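Local coordinates for protein AvtR (Acidianus filamentous virus 6, PDB 4HV0) that probably binds DNA through a ribbon-helix-helix fold and regulates transcription in a virus of hyperthermophilic archaea, at residues Y10-K15 with E94-T99. Sequence-based numbering, arbitrary orientation.
Sequences YEFLKK and EMIMIT
Phe12, on helix 7-19, meets Ile96 and Met95 near the end of helix 88-97. The contact is wholly apolar and small, burying 157 Å² in all. Backbones come nearest at Phe12 and Ile96, whose CA atoms lie 7.6 Å apart.

The tight part is the Phe12 ring against Ile96. The two side chains approach from opposite directions. The CG1-CD1 branch of Ile96 lies over one face of the ring. Ile96 CG1 sits toward the rim of that face, 3.9 Å from Phe12 CG. The spacing modelled for CD1 is too short to be trusted. Ile96 CG1 lies anti to its carbonyl carbon (chi1 -60°), which sends this branch to the ring.

Met95, modelled as selenomethionine, adds a looser touch. Its chain bends at chi3 (82°) and crosses the Phe12 side chain at about a right angle. Methyl CE of Met95 thereby reaches 3.7 Å from Phe12 CE2, approaching the ring obliquely. Met95 also packs on Ile31 and Tyr35 of helix 24-36, and so joins helices 7-19, 24-36 and 88-97.

The solvent side is the chain end, where Met97, Ile98 and Thr99 are exposed. Ile98 leaves the helix and centres an inverse gamma turn, and Thr99 follows it as the last modelled residue. On helix 7-19, Leu13 instead packs on Val24 and Val27, and Tyr10 stacks on Tyr63.

Segment 10-15 belongs to the CopG-like ribbon-helix-helix region, so the contact packs the C-terminal helix onto the first helix of that unit. With no polar bond between the segments, their direct attachment rests on shape and dispersion around a single aromatic ring.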
loop_
_atom_site.group_PDB
_atom_site.type_symbol
_atom_site.label_atom_id
_atom_site.label_comp_id
_atom_site.label_asym_id
_atom_site.label_seq_id
_atom_site.Cartn_x
_atom_site.Cartn_y
_atom_site.Cartn_z
ATOM N N TYR A 10 4.146 -7.009 2.162
ATOM C CA TYR A 10 4.698 -6.223 3.257
ATOM C C TYR A 10 6.226 -6.300 3.275
ATOM O O TYR A 10 6.890 -5.274 3.438
ATOM C CB TYR A 10 4.148 -6.689 4.585
ATOM C CG TYR A 10 4.622 -5.842 5.745
ATOM C CD1 TYR A 10 4.097 -4.573 5.960
ATOM C CD2 TYR A 10 5.608 -6.309 6.616
ATOM C CE1 TYR A 10 4.535 -3.787 7.015
ATOM C CE2 TYR A 10 6.040 -5.534 7.680
ATOM C CZ TYR A 10 5.504 -4.270 7.877
ATOM O OH TYR A 10 5.935 -3.496 8.928
ATOM N N GLU A 11 6.787 -7.499 3.082
ATOM C CA GLU A 11 8.243 -7.634 3.054
ATOM C C GLU A 11 8.786 -6.678 1.999
ATOM O O GLU A 11 9.681 -5.865 2.285
ATOM C CB GLU A 11 8.714 -9.076 2.764
ATOM C CG GLU A 11 8.276 -10.146 3.760
ATOM C CD GLU A 11 8.487 -9.780 5.225
ATOM O OE1 GLU A 11 9.489 -9.128 5.577
ATOM O OE2 GLU A 11 7.625 -10.149 6.054
ATOM N N PHE A 12 8.218 -6.758 0.799
ATOM C CA PHE A 12 8.633 -5.895 -0.291
ATOM C C PHE A 12 8.563 -4.416 0.068
ATOM O O PHE A 12 9.505 -3.684 -0.165
ATOM C CB PHE A 12 7.788 -6.140 -1.523
ATOM C CG PHE A 12 8.002 -5.108 -2.586
ATOM C CD1 PHE A 12 9.063 -5.227 -3.479
ATOM C CD2 PHE A 12 7.166 -3.995 -2.680
ATOM C CE1 PHE A 12 9.279 -4.274 -4.460
ATOM C CE2 PHE A 12 7.382 -3.032 -3.661
ATOM C CZ PHE A 12 8.441 -3.175 -4.550
ATOM N N LEU A 13 7.459 -3.982 0.649
ATOM C CA LEU A 13 7.323 -2.589 1.052
ATOM C C LEU A 13 8.297 -2.199 2.145
ATOM O O LEU A 13 8.818 -1.086 2.153
ATOM C CB LEU A 13 5.913 -2.327 1.565
ATOM C CG LEU A 13 4.774 -2.348 0.535
ATOM C CD1 LEU A 13 3.418 -2.268 1.254
ATOM C CD2 LEU A 13 4.910 -1.251 -0.518
ATOM N N LYS A 14 8.555 -3.113 3.070
ATOM C CA LYS A 14 9.474 -2.838 4.173
ATOM C C LYS A 14 10.910 -2.623 3.659
ATOM O O LYS A 14 11.609 -1.738 4.160
ATOM C CB LYS A 14 9.430 -3.975 5.202
ATOM C CG LYS A 14 9.978 -3.605 6.577
ATOM C CD LYS A 14 9.448 -4.511 7.679
ATOM C CE LYS A 14 9.886 -5.963 7.529
ATOM N NZ LYS A 14 11.307 -6.088 7.946
ATOM N N LYS A 15 11.323 -3.427 2.668
ATOM C CA LYS A 15 12.647 -3.301 2.049
ATOM C C LYS A 15 12.821 -1.999 1.312
ATOM O O LYS A 15 13.867 -1.390 1.435
ATOM C CB LYS A 15 12.951 -4.456 1.080
ATOM C CG LYS A 15 13.230 -5.799 1.750
ATOM C CD LYS A 15 12.963 -6.972 0.807
ATOM C CE LYS A 15 13.160 -8.310 1.531
ATOM N NZ LYS A 15 12.760 -9.536 0.778
ATOM N N GLU A 94 0.833 -7.441 -8.052
ATOM C CA GLU A 94 1.116 -7.515 -9.480
ATOM C C GLU A 94 2.275 -6.617 -9.901
ATOM O O GLU A 94 2.963 -6.877 -10.881
ATOM C CB GLU A 94 -0.120 -7.108 -10.279
ATOM C CG GLU A 94 -1.274 -8.093 -10.163
ATOM C CD GLU A 94 -2.447 -7.722 -11.036
ATOM O OE1 GLU A 94 -2.317 -6.787 -11.886
ATOM O OE2 GLU A 94 -3.495 -8.379 -10.900
HETATM N N MSE A 95 2.435 -5.522 -9.185
HETATM C CA MSE A 95 3.482 -4.569 -9.440
HETATM C C MSE A 95 4.792 -5.170 -9.001
HETATM O O MSE A 95 5.783 -5.039 -9.696
HETATM C CB MSE A 95 3.082 -3.389 -8.585
HETATM C CG MSE A 95 3.835 -2.180 -9.031
HETATM SE SE MSE A 95 3.715 -1.021 -7.469
HETATM C CE MSE A 95 5.157 -1.750 -6.355
ATOM N N ILE A 96 4.803 -5.845 -7.850
ATOM C CA ILE A 96 5.977 -6.582 -7.384
ATOM C C ILE A 96 6.405 -7.561 -8.473
ATOM O O ILE A 96 7.504 -7.442 -9.032
ATOM C CB ILE A 96 5.670 -7.399 -6.101
ATOM C CG1 ILE A 96 5.206 -6.517 -4.929
ATOM C CG2 ILE A 96 6.866 -8.248 -5.690
ATOM C CD1 ILE A 96 5.787 -5.139 -4.886
HETATM N N MSE A 97 5.497 -8.482 -8.809
HETATM C CA MSE A 97 5.749 -9.535 -9.789
HETATM C C MSE A 97 6.303 -9.043 -11.106
HETATM O O MSE A 97 7.082 -9.749 -11.755
HETATM C CB MSE A 97 4.473 -10.325 -10.024
HETATM C CG MSE A 97 4.372 -11.316 -8.865
HETATM SE SE MSE A 97 5.102 -13.102 -9.345
HETATM C CE MSE A 97 6.935 -12.804 -10.040
ATOM N N ILE A 98 5.932 -7.828 -11.504
ATOM C CA ILE A 98 6.586 -7.151 -12.623
ATOM C C ILE A 98 7.916 -6.528 -12.124
ATOM O O ILE A 98 8.052 -5.302 -12.081
ATOM C CB ILE A 98 5.679 -6.062 -13.240
ATOM C CG1 ILE A 98 4.399 -6.666 -13.823
ATOM C CG2 ILE A 98 6.412 -5.341 -14.358
ATOM C CD1 ILE A 98 3.381 -5.609 -14.155
ATOM N N THR A 99 8.854 -7.374 -11.662
ATOM C CA THR A 99 10.251 -6.987 -11.392
ATOM C C THR A 99 11.209 -8.151 -11.688
ATOM O O THR A 99 11.244 -9.145 -10.953
ATOM C CB THR A 99 10.451 -6.553 -9.925
ATOM O OG1 THR A 99 9.746 -5.329 -9.679
ATOM C CG2 THR A 99 11.944 -6.364 -9.597
#